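Local coordinates for protein beta-glucosidase (Chaetomella raphigera, PDB 6JXG) that probably hydrolyses terminal, non-reducing beta-D-glucosyl residues with release of beta-D-glucose, as a secreted family 3 glycoside hydrolase of cellulose degradation, at residues 187-191 against 192-196; 216-220 against 221-225; 604-607 against 608-611; 126-130 against 131-135. All coordinates share one frame; numbering follows the deposited sequence.

Contact 1: 187-191 against 192-196; sequences ADAIK and ANVAS
Ala189 and Val194 meet across the turn that closes helix 184-191. Three backbone hydrogen bonds shape this turn. Ala192 N donates to Asp188 O at 2.9 Å, an ordinary helical bond. Val194 N then reaches back five residues to Ala189 O (3.2 Å), and inside that loop Asn193 N meets Ile190 O at 2.8 Å. The last donor stands well above the carbonyl plane, 62° out of it and not on a lone pair. A water adds a second grip, donating to Ile190 O and to Val194 O.

The apolar contact runs beside these bonds. With CG1 of Val194 set between its backbone N and carbonyl carbon (chi1 83°), this methyl lies 3.6 Å from Ala189 O, and 4.3 Å from Ala189 CB. Ile190 CG1 brushes the same methyl. The small Ala189 suits the close packing of Met138 and Ile142 of helix 131-147.

Polar side chains point to other partners. Asn193 holds Trp6 NE1 with OD1 and Asp5 with ND2, while Asp188 pairs with Arg671. Asparagine also tolerates the left-handed backbone (phi 69°) needed here better than most residues.

Together these features make a Schellman motif with Asn193 at C-prime and a hydrophobic contact bracketing it; it ends the helix and leads the chain into strand 196-199 of the TIM-barrel-like N-terminal domain.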
loop_
_atom_site.group_PDB
_atom_site.type_symbol
_atom_site.label_atom_id
_atom_site.label_comp_id
_atom_site.label_asym_id
_atom_site.label_seq_id
_atom_site.Cartn_x
_atom_site.Cartn_y
_atom_site.Cartn_z
ATOM N N ALA A 187 8.502 -4.862 -9.979
ATOM C CA ALA A 187 8.732 -4.728 -11.443
ATOM C C ALA A 187 7.891 -3.607 -12.028
ATOM O O ALA A 187 8.415 -2.768 -12.815
ATOM C CB ALA A 187 8.469 -6.067 -12.152
ATOM N N ASP A 188 6.614 -3.518 -11.626
ATOM C CA ASP A 188 5.745 -2.366 -12.050
ATOM C C ASP A 188 6.361 -1.020 -11.612
ATOM O O ASP A 188 6.407 -0.035 -12.347
ATOM C CB ASP A 188 4.310 -2.467 -11.509
ATOM C CG ASP A 188 3.379 -3.338 -12.385
ATOM O OD1 ASP A 188 3.854 -4.065 -13.331
ATOM O OD2 ASP A 188 2.183 -3.214 -12.167
ATOM N N ALA A 189 6.878 -1.002 -10.409
ATOM C CA ALA A 189 7.504 0.191 -9.872
ATOM C C ALA A 189 8.719 0.623 -10.674
ATOM O O ALA A 189 8.871 1.768 -11.008
ATOM C CB ALA A 189 7.847 -0.020 -8.435
ATOM N N ILE A 190 9.600 -0.295 -10.953
ATOM C CA ILE A 190 10.724 -0.041 -11.832
ATOM C C ILE A 190 10.337 0.432 -13.245
ATOM O O ILE A 190 10.926 1.421 -13.749
ATOM C CB ILE A 190 11.626 -1.279 -11.871
ATOM C CG1 ILE A 190 12.214 -1.508 -10.462
ATOM C CG2 ILE A 190 12.709 -1.116 -12.899
ATOM C CD1 ILE A 190 12.900 -2.851 -10.174
ATOM N N LYS A 191 9.406 -0.239 -13.889
ATOM C CA LYS A 191 8.818 0.233 -15.172
ATOM C C LYS A 191 8.280 1.645 -15.080
ATOM O O LYS A 191 8.422 2.433 -16.002
ATOM C CB LYS A 191 7.707 -0.739 -15.598
ATOM C CG LYS A 191 6.939 -0.330 -16.859
ATOM C CD LYS A 191 7.853 -0.545 -18.086
ATOM C CE LYS A 191 7.169 -0.163 -19.432
ATOM N NZ LYS A 191 6.353 1.066 -19.362
ATOM N N ALA A 192 7.694 2.032 -13.940
ATOM C CA ALA A 192 7.249 3.385 -13.797
ATOM C C ALA A 192 8.397 4.389 -13.430
ATOM O O ALA A 192 8.136 5.431 -12.932
ATOM C CB ALA A 192 6.150 3.468 -12.754
ATOM N N ASN A 193 9.646 3.955 -13.517
ATOM C CA ASN A 193 10.853 4.844 -13.332
ATOM C C ASN A 193 11.015 5.309 -11.918
ATOM O O ASN A 193 11.542 6.371 -11.638
ATOM C CB ASN A 193 10.854 6.013 -14.298
ATOM C CG ASN A 193 11.126 5.556 -15.723
ATOM O OD1 ASN A 193 11.981 4.703 -15.967
ATOM N ND2 ASN A 193 10.350 6.067 -16.650
ATOM N N VAL A 194 10.586 4.466 -10.991
ATOM C CA VAL A 194 10.932 4.721 -9.567
ATOM C C VAL A 194 12.420 5.060 -9.369
ATOM O O VAL A 194 13.348 4.394 -9.870
ATOM C CB VAL A 194 10.428 3.647 -8.610
ATOM C CG1 VAL A 194 11.375 2.467 -8.560
ATOM C CG2 VAL A 194 10.226 4.199 -7.185
ATOM N N ALA A 195 12.654 6.132 -8.623
ATOM C CA ALA A 195 14.043 6.646 -8.434
ATOM C C ALA A 195 14.923 5.785 -7.571
ATOM O O ALA A 195 16.173 5.731 -7.747
ATOM C CB ALA A 195 13.968 8.073 -7.872
ATOM N N SER A 196 14.303 5.133 -6.572
ATOM C CA SER A 196 15.049 4.361 -5.553
ATOM C C SER A 196 14.230 3.177 -5.038
ATOM O O SER A 196 12.990 3.150 -5.166
ATOM C CB SER A 196 15.502 5.249 -4.365
ATOM O OG SER A 196 14.403 5.704 -3.631
HETATM O O HOH W 1 13.139 2.577 -12.141
#

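Contact 2: 216-220 against 221-225; sequences TTILK and GELDF
The C-terminal end of helix 214-222 widens into a pi-type turn, where Glu222 and Leu223 reach back five residues to Thr217 and Ile218. Glu222 N donates to Thr217 O at 3.0 Å, and Leu223 N meets Ile218 O at 2.9 Å, almost head-on (C=O...N angle 175°). Phe225 N then reaches Leu219 O over 3.0 Å, after Asp224 has taken a positive phi that turns the chain off the helix. A water donating to both Lys220 O and Phe225 O bridges the exit.

Gly221 CA lies 3.5 Å from Thr217 O, and a beta carbon on it would run into that oxygen, so glycine suits the place. On one flank Ile218 and Glu222 run side by side; the extended glutamate chain brings its CD within 3.6 Å of Ile218 CD1, while OE2 is held by His179. An alanine in place of Glu222 would probably leave His179 without this acceptor and strip the cover from the Ile218 methyl. On another flank, Lys220 CG meets the edge of the Phe225 ring, 4.5 Å from CD2, as the lysine amine goes on to Gly246 O and Asp248.

Leu219 and Phe225 pack on Ile190 and Ile197, and Leu223 on Ile190. The long side chains play two parts: Lys220 uses a methylene against Phe225 and Glu222 its CG and carboxylate carbon against Ile218 CD1, while both charged ends find partners beyond the turn.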
loop_
_atom_site.group_PDB
_atom_site.type_symbol
_atom_site.label_atom_id
_atom_site.label_comp_id
_atom_site.label_asym_id
_atom_site.label_seq_id
_atom_site.Cartn_x
_atom_site.Cartn_y
_atom_site.Cartn_z
ATOM N N THR A 216 21.831 -6.868 -7.229
ATOM C CA THR A 216 22.448 -6.707 -8.527
ATOM C C THR A 216 21.799 -7.604 -9.589
ATOM O O THR A 216 21.535 -7.153 -10.697
ATOM C CB THR A 216 23.925 -7.013 -8.382
ATOM O OG1 THR A 216 24.487 -5.964 -7.606
ATOM C CG2 THR A 216 24.682 -7.127 -9.736
ATOM N N THR A 217 21.582 -8.896 -9.259
ATOM C CA THR A 217 21.126 -9.866 -10.298
ATOM C C THR A 217 19.643 -9.722 -10.650
ATOM O O THR A 217 19.248 -9.848 -11.812
ATOM C CB THR A 217 21.435 -11.307 -9.882
ATOM O OG1 THR A 217 20.754 -11.621 -8.665
ATOM C CG2 THR A 217 22.939 -11.463 -9.681
ATOM N N ILE A 218 18.796 -9.404 -9.662
ATOM C CA ILE A 218 17.367 -9.248 -9.939
ATOM C C ILE A 218 17.006 -7.789 -10.240
ATOM O O ILE A 218 16.542 -7.475 -11.330
ATOM C CB ILE A 218 16.506 -9.749 -8.790
ATOM C CG1 ILE A 218 16.833 -11.224 -8.431
ATOM C CG2 ILE A 218 15.036 -9.516 -9.107
ATOM C CD1 ILE A 218 16.775 -12.179 -9.616
ATOM N N LEU A 219 17.214 -6.874 -9.275
ATOM C CA LEU A 219 16.789 -5.484 -9.491
ATOM C C LEU A 219 17.556 -4.859 -10.683
ATOM O O LEU A 219 16.928 -4.341 -11.645
ATOM C CB LEU A 219 17.051 -4.650 -8.236
ATOM C CG LEU A 219 15.965 -4.551 -7.137
ATOM C CD1 LEU A 219 14.645 -5.229 -7.324
ATOM C CD2 LEU A 219 16.466 -4.229 -5.715
ATOM N N LYS A 220 18.881 -4.854 -10.587
ATOM C CA LYS A 220 19.678 -4.163 -11.600
ATOM C C LYS A 220 19.925 -4.963 -12.877
ATOM O O LYS A 220 20.217 -4.345 -13.922
ATOM C CB LYS A 220 20.998 -3.714 -10.985
ATOM C CG LYS A 220 20.773 -2.806 -9.765
ATOM C CD LYS A 220 22.015 -2.370 -9.049
ATOM C CE LYS A 220 21.728 -1.247 -8.060
ATOM N NZ LYS A 220 22.954 -0.888 -7.344
ATOM N N GLY A 221 19.840 -6.296 -12.786
ATOM C CA GLY A 221 20.071 -7.202 -13.959
ATOM C C GLY A 221 18.751 -7.513 -14.673
ATOM O O GLY A 221 18.434 -6.892 -15.691
ATOM N N GLU A 222 17.966 -8.414 -14.085
ATOM C CA GLU A 222 16.742 -8.875 -14.680
ATOM C C GLU A 222 15.824 -7.704 -14.987
ATOM O O GLU A 222 15.265 -7.660 -16.017
ATOM C CB GLU A 222 15.958 -9.881 -13.824
ATOM C CG GLU A 222 16.594 -11.182 -13.536
ATOM C CD GLU A 222 15.596 -12.289 -13.067
ATOM O OE1 GLU A 222 16.081 -13.430 -12.991
ATOM O OE2 GLU A 222 14.421 -12.010 -12.793
ATOM N N LEU A 223 15.672 -6.807 -14.035
ATOM C CA LEU A 223 14.747 -5.727 -14.146
ATOM C C LEU A 223 15.406 -4.383 -14.649
ATOM O O LEU A 223 14.692 -3.406 -14.852
ATOM C CB LEU A 223 13.961 -5.582 -12.848
ATOM C CG LEU A 223 13.132 -6.820 -12.405
ATOM C CD1 LEU A 223 12.459 -6.548 -11.100
ATOM C CD2 LEU A 223 12.097 -7.125 -13.491
ATOM N N ASP A 224 16.739 -4.372 -14.865
ATOM C CA ASP A 224 17.417 -3.243 -15.459
ATOM C C ASP A 224 17.119 -1.919 -14.768
ATOM O O ASP A 224 17.005 -0.867 -15.414
ATOM C CB ASP A 224 17.056 -3.195 -16.925
ATOM C CG ASP A 224 18.078 -2.438 -17.771
ATOM O OD1 ASP A 224 17.630 -1.863 -18.780
ATOM O OD2 ASP A 224 19.246 -2.344 -17.366
ATOM N N PHE A 225 17.065 -1.983 -13.440
ATOM C CA PHE A 225 16.779 -0.831 -12.658
ATOM C C PHE A 225 17.938 0.183 -12.781
ATOM O O PHE A 225 19.127 -0.172 -12.556
ATOM C CB PHE A 225 16.609 -1.295 -11.221
ATOM C CG PHE A 225 16.444 -0.175 -10.213
ATOM C CD1 PHE A 225 15.424 0.782 -10.338
ATOM C CD2 PHE A 225 17.268 -0.119 -9.084
ATOM C CE1 PHE A 225 15.267 1.791 -9.354
ATOM C CE2 PHE A 225 17.134 0.933 -8.170
ATOM C CZ PHE A 225 16.125 1.844 -8.294
HETATM O O HOH W 2 21.027 -1.635 -14.009
#

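Contact 3: 604-607 against 608-611; sequences GGPK and GLYD
The first torsion of Tyr610, with CG opposite its own carbonyl carbon (chi1 -56°), directs the ring and hydroxyl back across the turn to Gly604; chi2 (-90°) only turns the ring plane, so that Gly604 O lies in it, at the ring edge. OH donates to Gly604 O at 2.6 Å, a short bond, and CE2 approaches Gly604 O to 3.3 Å; seen from the carbonyl, the donor is tilted 32° from its plane.

Leu609 CB lies 3.3 Å from Pro606 O, and a similar first torsion brings CG and CD1 alongside the proline ring, CD1 4.2 Å from Pro606 CD. The backbone beneath is wound by bonds three residues apart: Leu609 N donates to Pro606 O at 3.0 Å and Tyr610 N to Lys607 O at 3.2 Å, both donors well above the carbonyl planes. Gly604 and Gly605 have positive phi values that suit glycine, and a beta carbon on Gly604 would crowd the tyrosine hydroxyl. Asp611 turns to Arg672, whose NE also donates to Gly608 O. The Lys191 methylenes of helix 184-191 lie over the ring and CB of Tyr610, while Ala187 meets the hydroxyl and Asp188 the CE1 edge. The turn follows short strand 605-606 and leads into strand 612-622.

A phenylalanine in place of Tyr610 would keep the ring but probably cost Gly604 O this donor and leave the ring less firmly fixed in its rotation.

Tyrosine thus offers a ring for the lysine chain and a hydroxyl that satisfies a buried glycine's carbonyl, tying the start of the turn to its finish.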
loop_
_atom_site.group_PDB
_atom_site.type_symbol
_atom_site.label_atom_id
_atom_site.label_comp_id
_atom_site.label_asym_id
_atom_site.label_seq_id
_atom_site.Cartn_x
_atom_site.Cartn_y
_atom_site.Cartn_z
ATOM N N GLY A 604 12.178 -2.658 -15.891
ATOM C CA GLY A 604 11.014 -3.469 -15.755
ATOM C C GLY A 604 11.168 -4.828 -16.394
ATOM O O GLY A 604 10.362 -5.730 -16.107
ATOM N N GLY A 605 12.193 -5.016 -17.233
ATOM C CA GLY A 605 12.383 -6.325 -17.864
ATOM C C GLY A 605 12.306 -6.180 -19.360
ATOM O O GLY A 605 12.328 -5.055 -19.859
ATOM N N PRO A 606 12.294 -7.309 -20.098
ATOM C CA PRO A 606 12.180 -7.242 -21.552
ATOM C C PRO A 606 11.001 -6.379 -21.932
ATOM O O PRO A 606 9.896 -6.581 -21.381
ATOM C CB PRO A 606 11.927 -8.703 -21.941
ATOM C CG PRO A 606 12.507 -9.523 -20.819
ATOM C CD PRO A 606 12.629 -8.652 -19.611
ATOM N N LYS A 607 11.227 -5.443 -22.842
ATOM C CA LYS A 607 10.313 -4.396 -23.146
ATOM C C LYS A 607 8.974 -4.986 -23.591
ATOM O O LYS A 607 7.906 -4.471 -23.259
ATOM C CB LYS A 607 10.934 -3.548 -24.236
ATOM C CG LYS A 607 10.239 -2.253 -24.592
ATOM C CD LYS A 607 11.031 -1.432 -25.634
ATOM C CE LYS A 607 12.544 -1.639 -25.496
ATOM N NZ LYS A 607 13.406 -0.622 -26.158
ATOM N N GLY A 608 9.014 -6.111 -24.298
ATOM C CA GLY A 608 7.775 -6.691 -24.804
ATOM C C GLY A 608 6.795 -7.119 -23.713
ATOM O O GLY A 608 5.619 -7.283 -23.983
ATOM N N LEU A 609 7.280 -7.389 -22.508
ATOM C CA LEU A 609 6.388 -7.681 -21.395
ATOM C C LEU A 609 5.263 -6.698 -21.157
ATOM O O LEU A 609 4.133 -7.096 -20.707
ATOM C CB LEU A 609 7.181 -7.940 -20.128
ATOM C CG LEU A 609 8.035 -9.201 -20.055
ATOM C CD1 LEU A 609 8.606 -9.332 -18.656
ATOM C CD2 LEU A 609 7.302 -10.468 -20.437
ATOM N N TYR A 610 5.522 -5.420 -21.416
ATOM C CA TYR A 610 4.614 -4.375 -21.138
ATOM C C TYR A 610 3.881 -3.898 -22.387
ATOM O O TYR A 610 3.090 -3.008 -22.281
ATOM C CB TYR A 610 5.357 -3.197 -20.417
ATOM C CG TYR A 610 6.044 -3.673 -19.158
ATOM C CD1 TYR A 610 5.394 -3.650 -17.957
ATOM C CD2 TYR A 610 7.331 -4.211 -19.191
ATOM C CE1 TYR A 610 5.998 -4.124 -16.806
ATOM C CE2 TYR A 610 7.903 -4.714 -18.072
ATOM C CZ TYR A 610 7.231 -4.636 -16.865
ATOM O OH TYR A 610 7.821 -5.124 -15.743
ATOM N N ASP A 611 4.052 -4.507 -23.556
ATOM C CA ASP A 611 3.200 -4.129 -24.682
ATOM C C ASP A 611 1.734 -4.549 -24.384
ATOM O O ASP A 611 1.507 -5.640 -23.858
ATOM C CB ASP A 611 3.582 -4.933 -25.945
ATOM C CG ASP A 611 4.989 -4.607 -26.512
ATOM O OD1 ASP A 611 5.447 -3.490 -26.322
ATOM O OD2 ASP A 611 5.566 -5.505 -27.168
#

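Contact 4: 126-130 against 131-135; sequences GFSPD and PYLNG
Asp130 and Leu133 form the tight end of this buried contact. OD2 of the aspartate receives Leu133 N at 2.9 Å in a nearly straight bond (176°), through the anti lone pair; CG lies opposite the backbone N (chi1 -176°), carrying the carboxylate forward over the first turn. This is an N-cap, suited to aspartate because a carboxylate can take up a helix-start N-H, and Pro131, which lacks one, fits the first helical position. Asn134 adds a second lock: ND2 points straight at Ser128 O (2.9 Å), in the carbonyl plane and on a lone pair. Ser128 OG also accepts Asp130 N at 3.1 Å, an ST turn, with Leu133 CD2 against the oxygen.

The less strongly bonded side, also buried, lies towards Phe127. A water accepts from both Phe127 N and Asn134 ND2, linking the two beside their direct van der Waals contact. Asn134 OD1, 3.6 Å from Phe127 CB, is buried with no partner in the model.

Beyond the cap, Asp130 OD1 goes to Tyr559 and Arg560. Tyr132 and Leu133 lean on Phe653 of strand 649-658, Phe127 packs further along helix 131-147, and Pro131 and Asn134 touch Trp184 and Pro185 of helix 184-191.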
loop_
_atom_site.group_PDB
_atom_site.type_symbol
_atom_site.label_atom_id
_atom_site.label_comp_id
_atom_site.label_asym_id
_atom_site.label_seq_id
_atom_site.Cartn_x
_atom_site.Cartn_y
_atom_site.Cartn_z
ATOM N N GLY A 126 0.738 -0.938 2.637
ATOM C CA GLY A 126 0.859 -1.445 1.295
ATOM C C GLY A 126 -0.421 -1.409 0.464
ATOM O O GLY A 126 -1.341 -0.692 0.766
ATOM N N PHE A 127 -0.407 -2.207 -0.624
ATOM C CA PHE A 127 -1.360 -2.118 -1.707
ATOM C C PHE A 127 -1.979 -3.474 -2.072
ATOM O O PHE A 127 -2.309 -3.752 -3.239
ATOM C CB PHE A 127 -0.690 -1.518 -2.959
ATOM C CG PHE A 127 -0.406 -0.043 -2.863
ATOM C CD1 PHE A 127 -1.366 0.875 -2.329
ATOM C CD2 PHE A 127 0.748 0.460 -3.447
ATOM C CE1 PHE A 127 -1.111 2.238 -2.345
ATOM C CE2 PHE A 127 0.995 1.845 -3.442
ATOM C CZ PHE A 127 0.098 2.703 -2.903
ATOM N N SER A 128 -2.091 -4.326 -1.069
ATOM C CA SER A 128 -2.820 -5.643 -1.142
ATOM C C SER A 128 -1.972 -6.847 -1.491
ATOM O O SER A 128 -0.960 -6.743 -2.161
ATOM C CB SER A 128 -4.042 -5.596 -2.045
ATOM O OG SER A 128 -3.766 -5.991 -3.349
ATOM N N PRO A 129 -2.448 -8.040 -1.094
ATOM C CA PRO A 129 -1.806 -9.289 -1.482
ATOM C C PRO A 129 -2.141 -9.783 -2.893
ATOM O O PRO A 129 -1.695 -10.869 -3.278
ATOM C CB PRO A 129 -2.323 -10.307 -0.428
ATOM C CG PRO A 129 -3.639 -9.786 -0.060
ATOM C CD PRO A 129 -3.461 -8.268 -0.041
ATOM N N ASP A 130 -2.807 -8.952 -3.697
ATOM C CA ASP A 130 -2.927 -9.185 -5.126
ATOM C C ASP A 130 -1.870 -8.417 -5.911
ATOM O O ASP A 130 -1.797 -7.190 -5.865
ATOM C CB ASP A 130 -4.279 -8.757 -5.664
ATOM C CG ASP A 130 -4.404 -9.105 -7.120
ATOM O OD1 ASP A 130 -4.629 -10.333 -7.378
ATOM O OD2 ASP A 130 -4.210 -8.203 -7.981
ATOM N N PRO A 131 -1.007 -9.131 -6.652
ATOM C CA PRO A 131 0.103 -8.418 -7.225
ATOM C C PRO A 131 -0.309 -7.443 -8.324
ATOM O O PRO A 131 0.417 -6.445 -8.547
ATOM C CB PRO A 131 0.980 -9.555 -7.804
ATOM C CG PRO A 131 0.070 -10.716 -8.012
ATOM C CD PRO A 131 -0.897 -10.569 -6.825
ATOM N N TYR A 132 -1.407 -7.721 -9.066
ATOM C CA TYR A 132 -1.814 -6.848 -10.162
ATOM C C TYR A 132 -2.311 -5.506 -9.594
ATOM O O TYR A 132 -1.909 -4.402 -10.072
ATOM C CB TYR A 132 -2.912 -7.520 -11.013
ATOM C CG TYR A 132 -3.305 -6.690 -12.177
ATOM C CD1 TYR A 132 -2.577 -6.726 -13.346
ATOM C CD2 TYR A 132 -4.361 -5.801 -12.104
ATOM C CE1 TYR A 132 -2.955 -5.931 -14.457
ATOM C CE2 TYR A 132 -4.681 -4.994 -13.143
ATOM C CZ TYR A 132 -3.986 -5.062 -14.331
ATOM O OH TYR A 132 -4.418 -4.196 -15.381
ATOM N N LEU A 133 -3.248 -5.586 -8.645
ATOM C CA LEU A 133 -3.759 -4.374 -7.986
ATOM C C LEU A 133 -2.638 -3.594 -7.354
ATOM O O LEU A 133 -2.543 -2.339 -7.447
ATOM C CB LEU A 133 -4.806 -4.716 -6.925
ATOM C CG LEU A 133 -5.437 -3.582 -6.092
ATOM C CD1 LEU A 133 -6.106 -2.610 -7.020
ATOM C CD2 LEU A 133 -6.428 -4.149 -5.113
ATOM N N ASN A 134 -1.814 -4.328 -6.614
ATOM C CA ASN A 134 -0.643 -3.747 -5.955
ATOM C C ASN A 134 0.260 -2.982 -6.937
ATOM O O ASN A 134 0.549 -1.776 -6.775
ATOM C CB ASN A 134 0.097 -4.844 -5.206
ATOM C CG ASN A 134 1.101 -4.326 -4.199
ATOM O OD1 ASN A 134 1.944 -3.493 -4.516
ATOM N ND2 ASN A 134 0.980 -4.794 -2.949
ATOM N N GLY A 135 0.632 -3.649 -8.007
ATOM C CA GLY A 135 1.391 -3.030 -9.106
ATOM C C GLY A 135 0.774 -1.785 -9.744
ATOM O O GLY A 135 1.482 -0.815 -9.828
HETATM O O HOH W 3 2.267 -3.670 -0.621
#

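In the fold
Along the chain the order is contact 4, contact 1, contact 2, contact 3. The first three lie in the family 3 N-terminal domain, at the start of helix 131-147, the end of helix 184-191 and the end of helix 214-222; contact 3 takes in strand 605-606 and the turn after it, later in the chain. Contact 1 touches the other three, its centre about 12 Å from that of contact 2, 13 Å from contact 3 and 15 Å from contact 4. Contacts 2 and 3 meet through a probable hydrogen bond from Gly604 N to Leu223 O, whereas contact 4 touches neither. The ends of helices 184-191 and 214-222 thus pack against a late segment of the chain.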